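Local coordinates for protein beta-N-acetylhexosaminidase (Streptomyces plicatus, PDB 5FD0) that probably catalyses the removal of terminal N-acetylhexosamine residues from the non-reducing ends of glycans, as a family 20 glycoside hydrolase, at residues M163-R168 with P446-T451; K177-R182 with D456-M461; K345-W350 with E360-Q365. All coordinates share one frame; numbering follows the deposited sequence. Where two conformers were deposited one is given.

Contact 1 of 3, residues M163-R168 with P446-T451; sequences MLDVSR and PLWTET. With NAG (2-acetamido-2-deoxy-beta-D-glucopyranose), chain B.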
loop_
_atom_site.group_PDB
_atom_site.type_symbol
_atom_site.label_atom_id
_atom_site.label_comp_id
_atom_site.label_asym_id
_atom_site.label_seq_id
_atom_site.Cartn_x
_atom_site.Cartn_y
_atom_site.Cartn_z
ATOM N N MET A 163 -2.031 0.355 -3.265
ATOM C CA MET A 163 -1.874 1.094 -4.512
ATOM C C MET A 163 -2.617 2.415 -4.433
ATOM O O MET A 163 -3.747 2.471 -3.930
ATOM C CB MET A 163 -2.404 0.319 -5.725
ATOM C CG MET A 163 -2.025 0.917 -7.069
ATOM S SD MET A 163 -3.110 0.429 -8.457
ATOM C CE MET A 163 -4.530 1.497 -8.197
ATOM N N LEU A 164 -2.005 3.466 -4.973
ATOM C CA LEU A 164 -2.719 4.714 -5.223
ATOM C C LEU A 164 -2.694 5.055 -6.712
ATOM O O LEU A 164 -1.628 5.092 -7.341
ATOM C CB LEU A 164 -2.153 5.868 -4.415
ATOM C CG LEU A 164 -2.914 7.193 -4.582
ATOM C CD1 LEU A 164 -4.337 7.104 -4.072
ATOM C CD2 LEU A 164 -2.165 8.302 -3.863
ATOM N N ASP A 165 -3.886 5.285 -7.264
ATOM C CA ASP A 165 -4.061 5.738 -8.638
ATOM C C ASP A 165 -3.882 7.254 -8.649
ATOM O O ASP A 165 -4.724 7.984 -8.116
ATOM C CB ASP A 165 -5.436 5.302 -9.134
ATOM C CG ASP A 165 -5.820 5.869 -10.502
ATOM O OD1 ASP A 165 -5.016 6.558 -11.190
ATOM O OD2 ASP A 165 -6.976 5.573 -10.894
ATOM N N VAL A 166 -2.780 7.733 -9.224
ATOM C CA VAL A 166 -2.578 9.174 -9.396
ATOM C C VAL A 166 -2.779 9.596 -10.848
ATOM O O VAL A 166 -2.501 10.748 -11.205
ATOM C CB VAL A 166 -1.206 9.622 -8.870
ATOM C CG1 VAL A 166 -1.075 9.334 -7.381
ATOM C CG2 VAL A 166 -0.076 8.994 -9.669
ATOM N N SER A 167 -3.281 8.688 -11.690
ATOM C CA SER A 167 -3.577 8.980 -13.088
ATOM C C SER A 167 -4.982 9.542 -13.262
ATOM O O SER A 167 -5.174 10.508 -14.009
ATOM C CB SER A 167 -3.430 7.714 -13.931
ATOM O OG SER A 167 -2.087 7.242 -13.941
ATOM N N ARG A 168 -5.973 8.969 -12.580
ATOM C CA ARG A 168 -7.346 9.396 -12.822
ATOM C C ARG A 168 -7.595 10.771 -12.217
ATOM O O ARG A 168 -8.113 11.663 -12.888
ATOM C CB ARG A 168 -8.321 8.353 -12.294
ATOM C CG ARG A 168 -8.603 7.262 -13.304
ATOM C CD ARG A 168 -7.349 6.640 -13.932
ATOM N NE ARG A 168 -7.751 5.599 -14.881
ATOM C CZ ARG A 168 -8.037 4.338 -14.546
ATOM N NH1 ARG A 168 -7.919 3.944 -13.280
ATOM N NH2 ARG A 168 -8.440 3.464 -15.480
ATOM N N PRO A 446 -5.882 -1.866 -3.636
ATOM C CA PRO A 446 -5.753 -0.745 -4.565
ATOM C C PRO A 446 -6.838 0.292 -4.360
ATOM O O PRO A 446 -7.993 -0.043 -4.100
ATOM C CB PRO A 446 -5.896 -1.407 -5.944
ATOM C CG PRO A 446 -5.743 -2.883 -5.709
ATOM C CD PRO A 446 -6.288 -3.099 -4.333
ATOM N N LEU A 447 -6.456 1.571 -4.515
ATOM C CA LEU A 447 -7.387 2.700 -4.431
ATOM C C LEU A 447 -7.378 3.414 -5.782
ATOM O O LEU A 447 -6.482 4.209 -6.066
ATOM C CB LEU A 447 -7.035 3.661 -3.288
ATOM C CG LEU A 447 -8.000 4.831 -3.039
ATOM C CD1 LEU A 447 -9.469 4.409 -2.900
ATOM C CD2 LEU A 447 -7.592 5.599 -1.803
ATOM N N TRP A 448 -8.373 3.125 -6.616
ATOM C CA TRP A 448 -8.551 3.809 -7.888
ATOM C C TRP A 448 -9.259 5.148 -7.672
ATOM O O TRP A 448 -10.034 5.319 -6.729
ATOM C CB TRP A 448 -9.351 2.925 -8.860
ATOM C CG TRP A 448 -8.703 1.590 -9.084
ATOM C CD1 TRP A 448 -9.005 0.428 -8.476
ATOM C CD2 TRP A 448 -7.607 1.315 -9.955
ATOM N NE1 TRP A 448 -8.170 -0.575 -8.915
ATOM C CE2 TRP A 448 -7.295 -0.045 -9.824
ATOM C CE3 TRP A 448 -6.863 2.088 -10.829
ATOM C CZ2 TRP A 448 -6.285 -0.653 -10.556
ATOM C CZ3 TRP A 448 -5.844 1.480 -11.565
ATOM C CH2 TRP A 448 -5.571 0.123 -11.425
ATOM N N THR A 449 -8.994 6.119 -8.561
ATOM C CA THR A 449 -9.420 7.482 -8.245
ATOM C C THR A 449 -10.312 8.133 -9.305
ATOM O O THR A 449 -10.426 9.362 -9.328
ATOM C CB THR A 449 -8.195 8.350 -7.949
ATOM O OG1 THR A 449 -7.271 8.302 -9.039
ATOM C CG2 THR A 449 -7.537 7.860 -6.666
ATOM N N GLU A 450 -11.022 7.352 -10.121
ATOM C CA GLU A 450 -12.036 7.935 -11.006
ATOM C C GLU A 450 -12.966 8.890 -10.271
ATOM O O GLU A 450 -13.366 9.915 -10.827
ATOM C CB GLU A 450 -12.899 6.852 -11.664
ATOM C CG GLU A 450 -12.248 6.152 -12.808
ATOM C CD GLU A 450 -11.532 4.873 -12.376
ATOM O OE1 GLU A 450 -11.132 4.781 -11.196
ATOM O OE2 GLU A 450 -11.386 3.966 -13.214
ATOM N N THR A 451 -13.345 8.560 -9.035
ATOM C CA THR A 451 -14.366 9.311 -8.317
ATOM C C THR A 451 -13.815 10.144 -7.171
ATOM O O THR A 451 -14.597 10.780 -6.464
ATOM C CB THR A 451 -15.450 8.370 -7.764
ATOM O OG1 THR A 451 -14.944 7.616 -6.655
ATOM C CG2 THR A 451 -15.979 7.424 -8.833
HETATM C C1 NAG B . -10.819 -1.889 -13.357
HETATM C C2 NAG B . -9.606 -1.222 -14.033
HETATM C C3 NAG B . -9.135 0.060 -13.403
HETATM C C4 NAG B . -10.249 0.931 -12.939
HETATM C C5 NAG B . -10.992 0.069 -11.935
HETATM C C6 NAG B . -12.035 0.776 -11.130
HETATM C C7 NAG B . -7.987 -2.764 -12.997
HETATM C C8 NAG B . -6.792 -3.669 -13.181
HETATM N N2 NAG B . -8.473 -2.146 -14.090
HETATM O O1 NAG B . -11.597 -2.447 -14.337
HETATM O O3 NAG B . -8.371 0.815 -14.381
HETATM O O4 NAG B . -9.719 2.111 -12.342
HETATM O O5 NAG B . -11.672 -0.980 -12.671
HETATM O O6 NAG B . -12.530 -0.074 -10.123
HETATM O O7 NAG B . -8.464 -2.625 -11.916
#
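Met163 and Leu164 pair with Pro446 and Leu447 as neighbouring parallel strands, joined by Leu447 N to Met163 O at 2.9 Å and Asp165 N to Leu447 O at 3.1 Å, before both chains run out into loops at the C-terminal end of the sheet. There Met163 lays its methyl group squarely over the six-membered ring of Trp448, with CE 3.3 Å from the centroid; the bend at chi3 (79°) turns CE over the ring centre, with SD over the same face in a Met-aromatic contact. The bound N-acetylglucosamine (NAG) lies over the opposite face. Asp165 is the polar hub. Its OD1 accepts from Ser167 N, closing an Asx turn, and from Arg168 N, extending it to an Asx motif, while OD2 is gripped from opposite faces of the carboxylate by Thr449 N and by Arg168 NH1, the latter at 3.0 Å and 168°. Thr449 OG1 also donates to Asp165 O at 2.7 Å. Held in this way, the Arg168 guanidinium gives NH1 to NAG O4 (2.7 Å) and NH2 to NAG O3 (2.9 Å), and Asp197 forms a further salt bridge with NH2. Glu450 OE2 sits over a guanidinium face, a purely electrostatic pairing, and accepts from NAG O4 at 2.6 Å. Asp165 thus acts as a second-shell residue positioning Arg168, and the loops after the two strands present the arginine to O3 and O4 and the glutamate to O4.

Contact 2 of 3, residues K177-R182 with D456-M461; sequences KRYIDR and DQLDYM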
loop_
_atom_site.group_PDB
_atom_site.type_symbol
_atom_site.label_atom_id
_atom_site.label_comp_id
_atom_site.label_asym_id
_atom_site.label_seq_id
_atom_site.Cartn_x
_atom_site.Cartn_y
_atom_site.Cartn_z
ATOM N N LYS A 177 2.527 11.735 0.336
ATOM C CA LYS A 177 3.149 11.516 1.634
ATOM C C LYS A 177 2.082 11.282 2.693
ATOM O O LYS A 177 2.220 10.412 3.561
ATOM C CB LYS A 177 4.021 12.708 2.019
ATOM C CG LYS A 177 5.279 12.849 1.196
ATOM C CD LYS A 177 6.076 14.089 1.622
ATOM C CE LYS A 177 7.476 14.054 1.027
ATOM N NZ LYS A 177 8.217 15.273 1.349
ATOM N N ARG A 178 0.989 12.021 2.609
ATOM C CA ARG A 178 -0.097 11.814 3.555
ATOM C C ARG A 178 -0.661 10.396 3.429
ATOM O O ARG A 178 -0.889 9.716 4.443
ATOM C CB ARG A 178 -1.179 12.868 3.330
ATOM C CG ARG A 178 -2.525 12.543 3.951
ATOM C CD ARG A 178 -3.465 13.732 3.932
ATOM N NE ARG A 178 -4.868 13.341 4.091
ATOM C CZ ARG A 178 -5.865 14.187 4.329
ATOM N NH1 ARG A 178 -5.627 15.487 4.446
ATOM N NH2 ARG A 178 -7.109 13.734 4.469
ATOM N N TYR A 179 -0.889 9.926 2.191
ATOM C CA TYR A 179 -1.392 8.567 2.023
ATOM C C TYR A 179 -0.381 7.533 2.526
ATOM O O TYR A 179 -0.763 6.527 3.128
ATOM C CB TYR A 179 -1.749 8.294 0.568
ATOM C CG TYR A 179 -2.695 7.092 0.458
ATOM C CD1 TYR A 179 -3.994 7.167 0.966
ATOM C CD2 TYR A 179 -2.288 5.895 -0.111
ATOM C CE1 TYR A 179 -4.857 6.092 0.916
ATOM C CE2 TYR A 179 -3.161 4.791 -0.166
ATOM C CZ TYR A 179 -4.439 4.909 0.356
ATOM O OH TYR A 179 -5.323 3.864 0.312
ATOM N N ILE A 180 0.907 7.751 2.260
ATOM C CA ILE A 180 1.957 6.907 2.823
ATOM C C ILE A 180 1.816 6.785 4.340
ATOM O O ILE A 180 1.967 5.702 4.915
ATOM C CB ILE A 180 3.325 7.474 2.424
ATOM C CG1 ILE A 180 3.629 7.062 0.989
ATOM C CG2 ILE A 180 4.433 7.024 3.397
ATOM C CD1 ILE A 180 4.762 7.820 0.345
ATOM N N ASP A 181 1.604 7.905 5.026
ATOM C CA ASP A 181 1.491 7.839 6.480
ATOM C C ASP A 181 0.232 7.103 6.917
ATOM O O ASP A 181 0.238 6.454 7.962
ATOM C CB ASP A 181 1.538 9.249 7.075
ATOM C CG ASP A 181 2.924 9.915 6.885
ATOM O OD1 ASP A 181 3.954 9.222 6.959
ATOM O OD2 ASP A 181 2.978 11.123 6.669
ATOM N N ARG A 182 -0.850 7.189 6.140
ATOM C CA ARG A 182 -2.031 6.373 6.411
ATOM C C ARG A 182 -1.687 4.891 6.371
ATOM O O ARG A 182 -2.057 4.136 7.274
ATOM C CB ARG A 182 -3.151 6.654 5.398
ATOM C CG ARG A 182 -3.708 8.078 5.358
ATOM C CD ARG A 182 -4.278 8.521 6.663
ATOM N NE ARG A 182 -5.106 9.704 6.468
ATOM C CZ ARG A 182 -4.955 10.859 7.095
ATOM N NH1 ARG A 182 -3.975 11.034 7.969
ATOM N NH2 ARG A 182 -5.804 11.837 6.847
ATOM N N ASP A 456 -9.360 13.839 1.604
ATOM C CA ASP A 456 -10.419 13.398 2.513
ATOM C C ASP A 456 -11.261 12.306 1.876
ATOM O O ASP A 456 -11.716 11.383 2.557
ATOM C CB ASP A 456 -11.309 14.575 2.911
ATOM C CG ASP A 456 -10.568 15.603 3.751
ATOM O OD1 ASP A 456 -9.526 15.256 4.358
ATOM O OD2 ASP A 456 -11.039 16.749 3.816
ATOM N N GLN A 457 -11.508 12.418 0.578
ATOM C CA GLN A 457 -12.266 11.388 -0.118
ATOM C C GLN A 457 -11.479 10.088 -0.183
ATOM O O GLN A 457 -12.057 9.005 -0.071
ATOM C CB GLN A 457 -12.630 11.870 -1.514
ATOM C CG GLN A 457 -13.551 13.089 -1.502
ATOM C CD GLN A 457 -13.863 13.574 -2.890
ATOM O OE1 GLN A 457 -13.049 13.447 -3.804
ATOM N NE2 GLN A 457 -15.057 14.154 -3.060
ATOM N N LEU A 458 -10.163 10.169 -0.372
ATOM C CA LEU A 458 -9.345 8.960 -0.284
ATOM C C LEU A 458 -9.505 8.289 1.082
ATOM O O LEU A 458 -9.636 7.063 1.160
ATOM C CB LEU A 458 -7.874 9.282 -0.535
ATOM C CG LEU A 458 -7.431 9.948 -1.828
ATOM C CD1 LEU A 458 -5.932 10.130 -1.799
ATOM C CD2 LEU A 458 -7.825 9.085 -3.016
ATOM N N ASP A 459 -9.490 9.072 2.168
ATOM C CA ASP A 459 -9.655 8.503 3.512
ATOM C C ASP A 459 -10.992 7.778 3.650
ATOM O O ASP A 459 -11.064 6.668 4.193
ATOM C CB ASP A 459 -9.558 9.607 4.578
ATOM C CG ASP A 459 -8.146 10.081 4.828
ATOM O OD1 ASP A 459 -7.174 9.345 4.548
ATOM O OD2 ASP A 459 -8.013 11.227 5.286
ATOM N N TYR A 460 -12.074 8.411 3.186
ATOM C CA TYR A 460 -13.418 7.831 3.358
ATOM C C TYR A 460 -13.568 6.489 2.642
ATOM O O TYR A 460 -14.286 5.600 3.121
ATOM C CB TYR A 460 -14.498 8.823 2.869
ATOM C CG TYR A 460 -15.906 8.298 3.016
ATOM C CD1 TYR A 460 -16.593 8.390 4.239
ATOM C CD2 TYR A 460 -16.534 7.677 1.959
ATOM C CE1 TYR A 460 -17.897 7.895 4.369
ATOM C CE2 TYR A 460 -17.809 7.179 2.074
ATOM C CZ TYR A 460 -18.488 7.298 3.280
ATOM O OH TYR A 460 -19.753 6.811 3.376
ATOM N N MET A 461 -12.917 6.324 1.496
ATOM C CA MET A 461 -12.977 5.048 0.806
ATOM C C MET A 461 -11.908 4.065 1.281
ATOM O O MET A 461 -12.130 2.847 1.221
ATOM C CB MET A 461 -12.851 5.282 -0.697
ATOM C CG MET A 461 -13.998 6.107 -1.278
ATOM S SD MET A 461 -15.645 5.435 -0.884
ATOM C CE MET A 461 -15.567 3.876 -1.731
HETATM O O HOH W 1 -5.773 10.921 2.593
HETATM O O HOH W 2 -7.951 16.910 5.848
#
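Salt bridges between Arg178 and Arg182 on one helix and Asp456 and Asp459 on the other make up most of the contact. Arg182 takes Asp459 side-on with two nitrogens: NE meets OD1 at 2.8 Å in an almost straight bond (174°), and NH2 meets OD2, both on the syn side of the carboxylate although somewhat out of its plane. The side chains cross at about a right angle, the Arg182 chain being bent at chi2 (-59°), yet the guanidinium and carboxylate planes are only 35° apart. Arg178 instead reaches out with an extended chain and spends a single nitrogen on two acids, NH2 lying 2.9 Å from Asp456 OD1 and 2.8 Å from Asp459 OD2. The two arginines approach Asp459 OD2 from opposite faces of its carboxylate, so this oxygen is clamped between them, and the pair of positive charges would be expected to favour the ionised acid.

Residues 177-182 and 456-461 belong to the helices that follow the first and last strands of the catalytic (beta/alpha)8 barrel, and they lie next to each other on its outside. The helix axes run nearly parallel and come no closer than 11.2 Å, a spacing spanned by side chains and two waters.

Water widens the polar network: one molecule links Arg178 NE to Asp459 OD1, and a second links Arg178 NH1 to Asp456 OD1.

Apolar contact is slight and lies on the buried side, where Tyr179 CD1 and Leu458 CD1 stand 4.5 Å apart. Both side chains also rest on Leu447 of the barrel strand beneath.

Contact 3 of 3, residues K345-W350 with E360-Q365; sequences KTVVGW and EGALVQ. With NAG (2-acetamido-2-deoxy-beta-D-glucopyranose), chain B.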
loop_
_atom_site.group_PDB
_atom_site.type_symbol
_atom_site.label_atom_id
_atom_site.label_comp_id
_atom_site.label_asym_id
_atom_site.label_seq_id
_atom_site.Cartn_x
_atom_site.Cartn_y
_atom_site.Cartn_z
ATOM N N LYS A 345 15.324 -5.198 -13.174
ATOM C CA LYS A 345 14.166 -5.287 -12.293
ATOM C C LYS A 345 13.344 -6.552 -12.559
ATOM O O LYS A 345 13.496 -7.235 -13.577
ATOM C CB LYS A 345 13.288 -4.036 -12.445
ATOM C CG LYS A 345 14.056 -2.713 -12.192
ATOM C CD LYS A 345 14.627 -2.647 -10.756
ATOM C CE LYS A 345 15.320 -1.328 -10.496
ATOM N NZ LYS A 345 16.005 -1.351 -9.185
ATOM N N THR A 346 12.448 -6.823 -11.613
ATOM C CA THR A 346 11.523 -7.943 -11.647
ATOM C C THR A 346 10.168 -7.455 -12.151
ATOM O O THR A 346 9.609 -6.508 -11.602
ATOM C CB THR A 346 11.382 -8.562 -10.254
ATOM O OG1 THR A 346 12.636 -9.125 -9.852
ATOM C CG2 THR A 346 10.319 -9.645 -10.225
ATOM N N VAL A 347 9.633 -8.126 -13.168
ATOM C CA VAL A 347 8.356 -7.784 -13.795
ATOM C C VAL A 347 7.201 -8.069 -12.848
ATOM O O VAL A 347 7.145 -9.146 -12.242
ATOM C CB VAL A 347 8.164 -8.622 -15.074
ATOM C CG1 VAL A 347 6.699 -8.569 -15.563
ATOM C CG2 VAL A 347 9.116 -8.195 -16.167
ATOM N N VAL A 348 6.240 -7.159 -12.778
ATOM C CA VAL A 348 4.939 -7.402 -12.183
ATOM C C VAL A 348 3.920 -6.980 -13.233
ATOM O O VAL A 348 4.128 -5.994 -13.944
ATOM C CB VAL A 348 4.714 -6.625 -10.868
ATOM C CG1 VAL A 348 3.378 -7.005 -10.249
ATOM C CG2 VAL A 348 5.875 -6.875 -9.867
ATOM N N GLY A 349 2.834 -7.739 -13.355
ATOM C CA GLY A 349 1.733 -7.331 -14.214
ATOM C C GLY A 349 0.415 -7.759 -13.610
ATOM O O GLY A 349 0.370 -8.594 -12.709
ATOM N N TRP A 350 -0.662 -7.161 -14.104
ATOM C CA TRP A 350 -1.974 -7.686 -13.752
ATOM C C TRP A 350 -2.115 -9.114 -14.316
ATOM O O TRP A 350 -1.354 -9.538 -15.187
ATOM C CB TRP A 350 -3.065 -6.749 -14.264
ATOM C CG TRP A 350 -2.965 -5.316 -13.687
ATOM C CD1 TRP A 350 -2.496 -4.215 -14.329
ATOM C CD2 TRP A 350 -3.345 -4.880 -12.382
ATOM N NE1 TRP A 350 -2.554 -3.117 -13.508
ATOM C CE2 TRP A 350 -3.075 -3.493 -12.307
ATOM C CE3 TRP A 350 -3.917 -5.517 -11.273
ATOM C CZ2 TRP A 350 -3.348 -2.738 -11.165
ATOM C CZ3 TRP A 350 -4.201 -4.766 -10.145
ATOM C CH2 TRP A 350 -3.911 -3.386 -10.102
ATOM N N GLU A 360 10.458 -15.815 -16.174
ATOM C CA GLU A 360 10.867 -16.340 -14.888
ATOM C C GLU A 360 11.038 -15.196 -13.901
ATOM O O GLU A 360 11.577 -14.145 -14.246
ATOM C CB GLU A 360 12.180 -17.114 -15.033
ATOM C CG GLU A 360 12.674 -17.723 -13.723
ATOM C CD GLU A 360 13.982 -18.481 -13.857
ATOM O OE1 GLU A 360 14.741 -18.218 -14.825
ATOM O OE2 GLU A 360 14.247 -19.345 -12.986
ATOM N N GLY A 361 10.595 -15.415 -12.668
ATOM C CA GLY A 361 10.670 -14.415 -11.616
ATOM C C GLY A 361 9.496 -13.451 -11.573
ATOM O O GLY A 361 9.346 -12.721 -10.594
ATOM N N ALA A 362 8.652 -13.436 -12.594
ATOM C CA ALA A 362 7.543 -12.494 -12.632
ATOM C C ALA A 362 6.535 -12.754 -11.516
ATOM O O ALA A 362 6.367 -13.879 -11.025
ATOM C CB ALA A 362 6.853 -12.565 -13.999
ATOM N N LEU A 363 5.848 -11.690 -11.119
ATOM C CA LEU A 363 4.650 -11.809 -10.301
ATOM C C LEU A 363 3.443 -11.316 -11.089
ATOM O O LEU A 363 3.559 -10.414 -11.918
ATOM C CB LEU A 363 4.764 -10.991 -9.010
ATOM C CG LEU A 363 5.817 -11.373 -7.972
ATOM C CD1 LEU A 363 7.152 -10.998 -8.433
ATOM C CD2 LEU A 363 5.561 -10.646 -6.666
ATOM N N VAL A 364 2.268 -11.871 -10.798
ATOM C CA VAL A 364 1.052 -11.304 -11.353
ATOM C C VAL A 364 0.094 -10.965 -10.229
ATOM O O VAL A 364 0.036 -11.620 -9.181
ATOM C CB VAL A 364 0.371 -12.234 -12.384
ATOM C CG1 VAL A 364 1.275 -12.424 -13.573
ATOM C CG2 VAL A 364 0.012 -13.546 -11.739
ATOM N N GLN A 365 -0.663 -9.916 -10.472
ATOM C CA GLN A 365 -1.589 -9.352 -9.504
ATOM C C GLN A 365 -3.002 -9.723 -9.943
ATOM O O GLN A 365 -3.500 -9.228 -10.969
ATOM C CB GLN A 365 -1.399 -7.837 -9.411
ATOM C CG GLN A 365 -2.308 -7.199 -8.396
ATOM C CD GLN A 365 -1.953 -5.750 -8.101
ATOM O OE1 GLN A 365 -0.990 -5.179 -8.642
ATOM N NE2 GLN A 365 -2.744 -5.146 -7.247
HETATM C C1 NAG B . -10.819 -1.889 -13.357
HETATM C C2 NAG B . -9.606 -1.222 -14.033
HETATM C C3 NAG B . -9.135 0.060 -13.403
HETATM C C4 NAG B . -10.249 0.931 -12.939
HETATM C C5 NAG B . -10.992 0.069 -11.935
HETATM C C6 NAG B . -12.035 0.776 -11.130
HETATM C C7 NAG B . -7.987 -2.764 -12.997
HETATM C C8 NAG B . -6.792 -3.669 -13.181
HETATM N N2 NAG B . -8.473 -2.146 -14.090
HETATM O O1 NAG B . -11.597 -2.447 -14.337
HETATM O O3 NAG B . -8.371 0.815 -14.381
HETATM O O4 NAG B . -9.719 2.111 -12.342
HETATM O O5 NAG B . -11.672 -0.980 -12.671
HETATM O O6 NAG B . -12.530 -0.074 -10.123
HETATM O O7 NAG B . -8.464 -2.625 -11.916
#
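The indole of Trp350 is sandwiched between the side chain of Gln365 and the bound N-acetylglucosamine (NAG). The acetamido methyl, NAG C8, sits over the centre of one ring face, 3.7 Å above the plane. Against the opposite face lies the Gln365 amide, tilted by 31° to the ring, with OE1 offset toward the rim. Gln365 reaches this place with an extended chain, CG opposite its own backbone N (chi1 -179°), and runs alongside the tryptophan in the same direction. Both groups are fixed by outside partners: Trp350 NE1 bonds to Glu250, Gln365 OE1 to His315 and Gln365 NE2 to Ser393.

Behind them the backbones form a regular parallel pair in which Leu363 N donates to Val347 O (3.1 Å), Gly349 N to Leu363 O (3.1 Å) and Gln365 N to Gly349 O (2.8 Å). CA-H...O contacts run between these bonds, among them Val364 CA to Gly349 O at 3.1 Å. Val348 and Leu363 share the sheet face of Trp350 and Gln365, and both touch Ile391 of strand 389-392, the neighbour of strand 363-366. At the N-terminal end Thr346 CG2 packs on Leu363 CD1, 3.9 Å away. These are consecutive strands of the catalytic (beta/alpha)8 barrel, and a tryptophan flanking the acetamido methyl at their C-terminal end is characteristic of the family 20 pocket, which holds the N-acetyl group for substrate-assisted catalysis.

How the contacts relate
Contacts 1 and 3 are buried strand pairings of one parallel barrel sheet, and both end at the same sugar, whereas contact 2 joins helices on the barrel's outer side and is only partly buried. Their chemistry follows: contact 1 offers charged groups to hydroxyls, contact 3 offers an aromatic face to a methyl, and contact 2 spends its charges on helix-to-helix salt bridges, supplemented by two bridging waters. Contacts 1 and 2 tie together the same two strand-helix units, at successive layers, with Leu447 packing on Tyr179 and Leu458. Contacts 1 and 3 meet where Trp448 CH2 lies 3.6 Å from Trp350 CZ2; contacts 2 and 3 do not touch, their nearest atoms being about 12 Å apart.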